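Local coordinates for protein phage terminase large subunit (PDB 7KS4) that probably acts as the ATP-driven motor that packs viral DNA into empty capsids and as the endonuclease that cuts the genome, the present piece being its ATPase domain, at residues V89-E100 with L110-V119. Numbering follows the deposited sequence.
Sequences VERLAEVFPATE and LLVHHYDRPV. With SO4 (sulfate ion), chain E.
With chi1 near 180°, E100 sends an extended chain past the ring of Y115, itself swung beside its own backbone N (chi1 -68°), and the two cross with carboxylate and ring planes 80° apart. CB of E100 lies 3.9 Å from CE2 of Y115, whose hydroxyl is hydrogen-bonded to R126. V119 meets the E100 chain at about a right angle from another direction, with CG1 3.6 Å from E100 OE2.

Behind these side chains, the antiparallel hairpin of strands 99-104 and 109-115 begins. E100 and H113 form a hydrogen-bonded pair, each N-H reaching the other's carbonyl, and T99 with H114 is the non-hydrogen-bonded pair that follows. Y115 N then donates to A98 O at 2.9 Å, in the carbonyl plane. Farther along, V119 N meets P97 O almost straight, although it is tilted from that carbonyl plane.

A type I turn from F96 to T99 leads into the edge strand; F96 O accepts both T99 N and T99 OG1, which ties the threonine hydroxyl back to the turn. CG2 of T99 lies alongside the H114 ring, 3.7 Å from its ND1. A water bridges ND1 to A98 O, while NE2 is bonded to L60 O of helix 48-62.

From helix 75-92, V89 meets V112 tip to tip, CG1 to CG2 at 3.6 Å, and packs against L110 CD2 with CG2 and CB.

The contact thus fastens the hairpin at the sheet's edge to the preceding helix in two ways: buried methyl groups seat the helix on strand 109-115, and backbone bonds that continue past the last strand pair hold the connecting turn against residues 115-119.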
ATOM      1  N   VAL A  89       8.687  12.155   2.838  1.00 33.59           N
ATOM      2  CA  VAL A  89       8.467  12.750   4.153  1.00 32.91           C
ATOM      3  C   VAL A  89       9.564  13.759   4.471  1.00 33.25           C
ATOM      4  O   VAL A  89       9.297  14.848   4.987  1.00 31.29           O
ATOM      5  CB  VAL A  89       8.385  11.642   5.220  1.00 32.70           C
ATOM      6  CG1 VAL A  89       8.605  12.200   6.626  1.00 32.81           C
ATOM      7  CG2 VAL A  89       7.042  10.924   5.148  1.00 31.30           C
ATOM      8  N   GLU A  90      10.818  13.413   4.185  1.00 37.49           N
ATOM      9  CA  GLU A  90      11.904  14.338   4.491  1.00 39.66           C
ATOM     10  C   GLU A  90      11.823  15.597   3.639  1.00 39.44           C
ATOM     11  O   GLU A  90      12.177  16.685   4.111  1.00 38.82           O
ATOM     12  CB  GLU A  90      13.251  13.629   4.324  1.00 44.01           C
ATOM     13  CG  GLU A  90      13.567  12.731   5.517  1.00 45.91           C
ATOM     14  CD  GLU A  90      14.859  11.963   5.377  1.00 51.12           C
ATOM     15  OE1 GLU A  90      15.500  12.027   4.307  1.00 54.02           O
ATOM     16  OE2 GLU A  90      15.235  11.286   6.356  1.00 51.68           O
ATOM     17  N   ARG A  91      11.345  15.477   2.399  1.00 39.16           N
ATOM     18  CA  ARG A  91      11.164  16.653   1.555  1.00 39.39           C
ATOM     19  C   ARG A  91       9.953  17.467   1.994  1.00 38.29           C
ATOM     20  O   ARG A  91      10.034  18.694   2.150  1.00 37.91           O
ATOM     21  CB  ARG A  91      11.020  16.220   0.096  1.00 40.39           C
ATOM     22  CG  ARG A  91      10.560  17.329  -0.834  1.00 41.38           C
ATOM     23  CD  ARG A  91      10.801  16.960  -2.288  1.00 43.47           C
ATOM     24  NE  ARG A  91      10.175  15.685  -2.641  1.00 44.07           N
ATOM     25  CZ  ARG A  91       8.908  15.547  -3.021  1.00 43.39           C
ATOM     26  NH1 ARG A  91       8.436  14.346  -3.322  1.00 43.32           N
ATOM     27  NH2 ARG A  91       8.110  16.604  -3.105  1.00 43.78           N
ATOM     28  N   LEU A  92       8.812  16.800   2.187  1.00 36.81           N
ATOM     29  CA  LEU A  92       7.578  17.510   2.506  1.00 37.69           C
ATOM     30  C   LEU A  92       7.674  18.253   3.829  1.00 35.48           C
ATOM     31  O   LEU A  92       7.023  19.292   4.007  1.00 35.69           O
ATOM     32  CB  LEU A  92       6.407  16.530   2.547  1.00 37.80           C
ATOM     33  CG  LEU A  92       5.073  17.124   2.115  1.00 39.78           C
ATOM     34  CD1 LEU A  92       5.090  17.391   0.612  1.00 42.62           C
ATOM     35  CD2 LEU A  92       3.930  16.187   2.501  1.00 38.50           C
ATOM     36  N   ALA A  93       8.452  17.732   4.778  1.00 34.92           N
ATOM     37  CA  ALA A  93       8.570  18.384   6.072  1.00 35.31           C
ATOM     38  C   ALA A  93       9.039  19.823   5.944  1.00 36.45           C
ATOM     39  O   ALA A  93       8.755  20.634   6.836  1.00 37.47           O
ATOM     40  CB  ALA A  93       9.526  17.598   6.978  1.00 37.58           C
ATOM     41  N   GLU A  94       9.738  20.162   4.854  1.00 34.64           N
ATOM     42  CA  GLU A  94      10.178  21.538   4.658  1.00 34.02           C
ATOM     43  C   GLU A  94       9.015  22.516   4.753  1.00 33.59           C
ATOM     44  O   GLU A  94       9.168  23.611   5.304  1.00 33.91           O
ATOM     45  CB  GLU A  94      10.871  21.687   3.305  1.00 34.55           C
ATOM     46  CG  GLU A  94      11.210  23.127   2.939  1.00 34.80           C
ATOM     47  CD  GLU A  94      12.222  23.749   3.874  1.00 36.92           C
ATOM     48  OE1 GLU A  94      12.999  22.983   4.482  1.00 37.35           O
ATOM     49  OE2 GLU A  94      12.248  24.996   3.996  1.00 36.23           O
ATOM     50  N   VAL A  95       7.855  22.158   4.192  1.00 37.37           N
ATOM     51  CA  VAL A  95       6.715  23.073   4.121  1.00 37.31           C
ATOM     52  C   VAL A  95       5.747  22.907   5.294  1.00 35.08           C
ATOM     53  O   VAL A  95       4.677  23.522   5.292  1.00 33.65           O
ATOM     54  CB  VAL A  95       5.976  22.941   2.779  1.00 39.08           C
ATOM     55  CG1 VAL A  95       6.926  23.235   1.621  1.00 42.88           C
ATOM     56  CG2 VAL A  95       5.338  21.575   2.620  1.00 39.41           C
ATOM     57  N   PHE A  96       6.109  22.124   6.310  1.00 32.98           N
ATOM     58  CA  PHE A  96       5.369  22.066   7.572  1.00 31.98           C
ATOM     59  C   PHE A  96       6.343  22.441   8.680  1.00 32.62           C
ATOM     60  O   PHE A  96       6.970  21.562   9.294  1.00 31.19           O
ATOM     61  CB  PHE A  96       4.754  20.682   7.773  1.00 32.11           C
ATOM     62  CG  PHE A  96       3.757  20.329   6.706  1.00 32.63           C
ATOM     63  CD1 PHE A  96       2.516  20.944   6.686  1.00 32.29           C
ATOM     64  CD2 PHE A  96       4.066  19.413   5.708  1.00 34.28           C
ATOM     65  CE1 PHE A  96       1.595  20.653   5.697  1.00 33.01           C
ATOM     66  CE2 PHE A  96       3.141  19.109   4.713  1.00 34.76           C
ATOM     67  CZ  PHE A  96       1.905  19.732   4.711  1.00 34.11           C
ATOM     68  N   PRO A  97       6.527  23.740   8.947  1.00 32.50           N
ATOM     69  CA  PRO A  97       7.591  24.158   9.881  1.00 34.36           C
ATOM     70  C   PRO A  97       7.481  23.563  11.276  1.00 33.93           C
ATOM     71  O   PRO A  97       8.494  23.521  11.991  1.00 36.42           O
ATOM     72  CB  PRO A  97       7.443  25.686   9.916  1.00 35.85           C
ATOM     73  CG  PRO A  97       6.877  26.034   8.574  1.00 35.23           C
ATOM     74  CD  PRO A  97       5.941  24.891   8.232  1.00 33.48           C
ATOM     75  N   ALA A  98       6.296  23.109  11.689  1.00 32.04           N
ATOM     76  CA  ALA A  98       6.094  22.511  12.999  1.00 33.49           C
ATOM     77  C   ALA A  98       6.377  21.011  13.018  1.00 33.58           C
ATOM     78  O   ALA A  98       5.920  20.322  13.937  1.00 33.85           O
ATOM     79  CB  ALA A  98       4.661  22.769  13.484  1.00 32.59           C
ATOM     80  N   THR A  99       7.105  20.486  12.033  1.00 34.53           N
ATOM     81  CA  THR A  99       7.484  19.080  12.032  1.00 33.50           C
ATOM     82  C   THR A  99       8.996  18.930  11.958  1.00 34.81           C
ATOM     83  O   THR A  99       9.717  19.814  11.488  1.00 35.87           O
ATOM     84  CB  THR A  99       6.850  18.304  10.863  1.00 32.44           C
ATOM     85  OG1 THR A  99       7.410  18.747   9.618  1.00 32.34           O
ATOM     86  CG2 THR A  99       5.344  18.484  10.846  1.00 31.36           C
ATOM     87  N   GLU A 100       9.462  17.781  12.433  1.00 36.30           N
ATOM     88  CA  GLU A 100      10.868  17.415  12.356  1.00 38.77           C
ATOM     89  C   GLU A 100      10.936  15.908  12.176  1.00 37.79           C
ATOM     90  O   GLU A 100      10.285  15.170  12.919  1.00 37.47           O
ATOM     91  CB  GLU A 100      11.622  17.845  13.614  1.00 43.50           C
ATOM     92  CG  GLU A 100      13.100  17.503  13.598  1.00 47.64           C
ATOM     93  CD  GLU A 100      13.822  18.057  14.811  1.00 52.65           C
ATOM     94  OE1 GLU A 100      13.690  17.465  15.905  1.00 54.97           O
ATOM     95  OE2 GLU A 100      14.498  19.097  14.676  1.00 55.65           O
ATOM     96  N   LEU A 110      10.686   5.353  10.798  1.00 38.36           N
ATOM     97  CA  LEU A 110      10.569   6.750  10.414  1.00 37.66           C
ATOM     98  C   LEU A 110       9.624   7.440  11.386  1.00 36.71           C
ATOM     99  O   LEU A 110       8.511   6.958  11.625  1.00 35.72           O
ATOM    100  CB  LEU A 110      10.062   6.867   8.975  1.00 34.11           C
ATOM    101  CG  LEU A 110       9.845   8.271   8.413  1.00 32.48           C
ATOM    102  CD1 LEU A 110      11.148   9.040   8.297  1.00 33.83           C
ATOM    103  CD2 LEU A 110       9.138   8.177   7.062  1.00 30.85           C
ATOM    104  N   LEU A 111      10.067   8.563  11.943  1.00 36.53           N
ATOM    105  CA  LEU A 111       9.297   9.331  12.913  1.00 36.45           C
ATOM    106  C   LEU A 111       9.077  10.744  12.392  1.00 34.49           C
ATOM    107  O   LEU A 111      10.018  11.389  11.916  1.00 33.44           O
ATOM    108  CB  LEU A 111      10.021   9.389  14.265  1.00 39.80           C
ATOM    109  CG  LEU A 111      10.320   8.041  14.921  1.00 42.83           C
ATOM    110  CD1 LEU A 111      11.097   8.255  16.205  1.00 46.32           C
ATOM    111  CD2 LEU A 111       9.043   7.279  15.194  1.00 42.23           C
ATOM    112  N   VAL A 112       7.847  11.230  12.494  1.00 34.09           N
ATOM    113  CA  VAL A 112       7.531  12.619  12.186  1.00 34.31           C
ATOM    114  C   VAL A 112       7.056  13.260  13.484  1.00 34.91           C
ATOM    115  O   VAL A 112       5.923  13.036  13.926  1.00 34.89           O
ATOM    116  CB  VAL A 112       6.480  12.751  11.077  1.00 32.59           C
ATOM    117  CG1 VAL A 112       6.237  14.212  10.768  1.00 32.56           C
ATOM    118  CG2 VAL A 112       6.925  12.003   9.826  1.00 32.36           C
ATOM    119  N   HIS A 113       7.917  14.061  14.103  1.00 35.61           N
ATOM    120  CA  HIS A 113       7.568  14.738  15.343  1.00 35.46           C
ATOM    121  C   HIS A 113       6.793  16.012  15.030  1.00 33.48           C
ATOM    122  O   HIS A 113       7.217  16.809  14.189  1.00 31.21           O
ATOM    123  CB  HIS A 113       8.829  15.069  16.143  1.00 38.58           C
ATOM    124  CG  HIS A 113       9.664  13.873  16.482  1.00 41.19           C
ATOM    125  ND1 HIS A 113       9.232  12.882  17.336  1.00 41.99           N
ATOM    126  CD2 HIS A 113      10.912  13.517  16.092  1.00 42.97           C
ATOM    127  CE1 HIS A 113      10.172  11.961  17.450  1.00 44.92           C
ATOM    128  NE2 HIS A 113      11.203  12.324  16.708  1.00 45.21           N
ATOM    129  N   HIS A 114       5.670  16.205  15.718  1.00 33.60           N
ATOM    130  CA  HIS A 114       4.821  17.380  15.551  1.00 33.81           C
ATOM    131  C   HIS A 114       4.930  18.254  16.792  1.00 33.97           C
ATOM    132  O   HIS A 114       4.806  17.758  17.917  1.00 35.63           O
ATOM    133  CB  HIS A 114       3.364  16.976  15.328  1.00 33.29           C
ATOM    134  CG  HIS A 114       3.127  16.301  14.017  1.00 32.26           C
ATOM    135  ND1 HIS A 114       2.708  16.986  12.899  1.00 30.90           N
ATOM    136  CD2 HIS A 114       3.266  15.009  13.641  1.00 32.44           C
ATOM    137  CE1 HIS A 114       2.589  16.141  11.890  1.00 31.35           C
ATOM    138  NE2 HIS A 114       2.926  14.936  12.312  1.00 31.23           N
ATOM    139  N   TYR A 115       5.138  19.550  16.583  1.00 33.03           N
ATOM    140  CA  TYR A 115       5.379  20.496  17.662  1.00 34.13           C
ATOM    141  C   TYR A 115       4.227  21.487  17.781  1.00 31.87           C
ATOM    142  O   TYR A 115       3.343  21.561  16.921  1.00 28.07           O
ATOM    143  CB  TYR A 115       6.706  21.231  17.435  1.00 36.75           C
ATOM    144  CG  TYR A 115       7.895  20.316  17.580  1.00 39.89           C
ATOM    145  CD1 TYR A 115       8.645  20.307  18.746  1.00 43.26           C
ATOM    146  CD2 TYR A 115       8.249  19.434  16.567  1.00 40.52           C
ATOM    147  CE1 TYR A 115       9.724  19.463  18.894  1.00 46.23           C
ATOM    148  CE2 TYR A 115       9.329  18.588  16.704  1.00 42.68           C
ATOM    149  CZ  TYR A 115      10.061  18.602  17.871  1.00 45.93           C
ATOM    150  OH  TYR A 115      11.142  17.759  18.020  1.00 49.46           O
ATOM    151  N   ASP A 116       4.259  22.259  18.870  1.00 32.56           N
ATOM    152  CA  ASP A 116       3.231  23.246  19.174  1.00 32.56           C
ATOM    153  C   ASP A 116       3.524  24.604  18.551  1.00 32.42           C
ATOM    154  O   ASP A 116       2.793  25.566  18.811  1.00 31.04           O
ATOM    155  CB  ASP A 116       3.082  23.393  20.691  1.00 35.05           C
ATOM    156  CG  ASP A 116       4.256  24.129  21.340  1.00 37.07           C
ATOM    157  OD1 ASP A 116       5.365  24.162  20.757  1.00 35.84           O
ATOM    158  OD2 ASP A 116       4.063  24.673  22.448  1.00 38.80           O
ATOM    159  N   ARG A 117       4.569  24.696  17.742  1.00 32.60           N
ATOM    160  CA  ARG A 117       5.015  25.927  17.109  1.00 32.79           C
ATOM    161  C   ARG A 117       6.094  25.523  16.114  1.00 31.72           C
ATOM    162  O   ARG A 117       6.495  24.354  16.097  1.00 31.65           O
ATOM    163  CB  ARG A 117       5.551  26.915  18.143  1.00 35.35           C
ATOM    164  CG  ARG A 117       6.931  26.550  18.682  1.00 37.46           C
ATOM    165  CD  ARG A 117       7.235  27.297  19.972  1.00 40.82           C
ATOM    166  NE  ARG A 117       6.438  26.790  21.086  1.00 41.90           N
ATOM    167  CZ  ARG A 117       6.426  27.322  22.303  1.00 44.77           C
ATOM    168  NH1 ARG A 117       7.171  28.389  22.580  1.00 46.03           N
ATOM    169  NH2 ARG A 117       5.669  26.788  23.248  1.00 45.91           N
ATOM    170  N   PRO A 118       6.577  26.427  15.267  1.00 33.78           N
ATOM    171  CA  PRO A 118       7.637  26.044  14.328  1.00 34.37           C
ATOM    172  C   PRO A 118       8.867  25.538  15.067  1.00 36.57           C
ATOM    173  O   PRO A 118       9.231  26.049  16.130  1.00 38.40           O
ATOM    174  CB  PRO A 118       7.919  27.341  13.560  1.00 35.40           C
ATOM    175  CG  PRO A 118       6.641  28.106  13.658  1.00 35.71           C
ATOM    176  CD  PRO A 118       6.085  27.791  15.015  1.00 34.17           C
ATOM    177  N   VAL A 119       9.505  24.514  14.490  1.00 37.53           N
ATOM    178  CA  VAL A 119      10.601  23.832  15.172  1.00 40.65           C
ATOM    179  C   VAL A 119      11.766  24.774  15.437  1.00 44.53           C
ATOM    180  O   VAL A 119      12.532  24.561  16.382  1.00 46.91           O
ATOM    181  CB  VAL A 119      11.066  22.604  14.363  1.00 41.71           C
ATOM    182  CG1 VAL A 119      12.266  21.942  15.038  1.00 45.67           C
ATOM    183  CG2 VAL A 119       9.939  21.613  14.236  1.00 41.90           C
TER
HETATM  184  S   SO4 E 304       6.343  29.025  26.283  0.95101.78           S
HETATM  185  O1  SO4 E 304       7.155  29.914  25.458  0.95101.88           O
HETATM  186  O2  SO4 E 304       6.533  29.363  27.692  0.95101.33           O
HETATM  187  O3  SO4 E 304       6.751  27.640  26.061  0.95 98.18           O
HETATM  188  O4  SO4 E 304       4.936  29.181  25.924  0.95101.80           O
HETATM  189  O   HOH W   1       2.797  19.793  13.156  1.00 32.43           O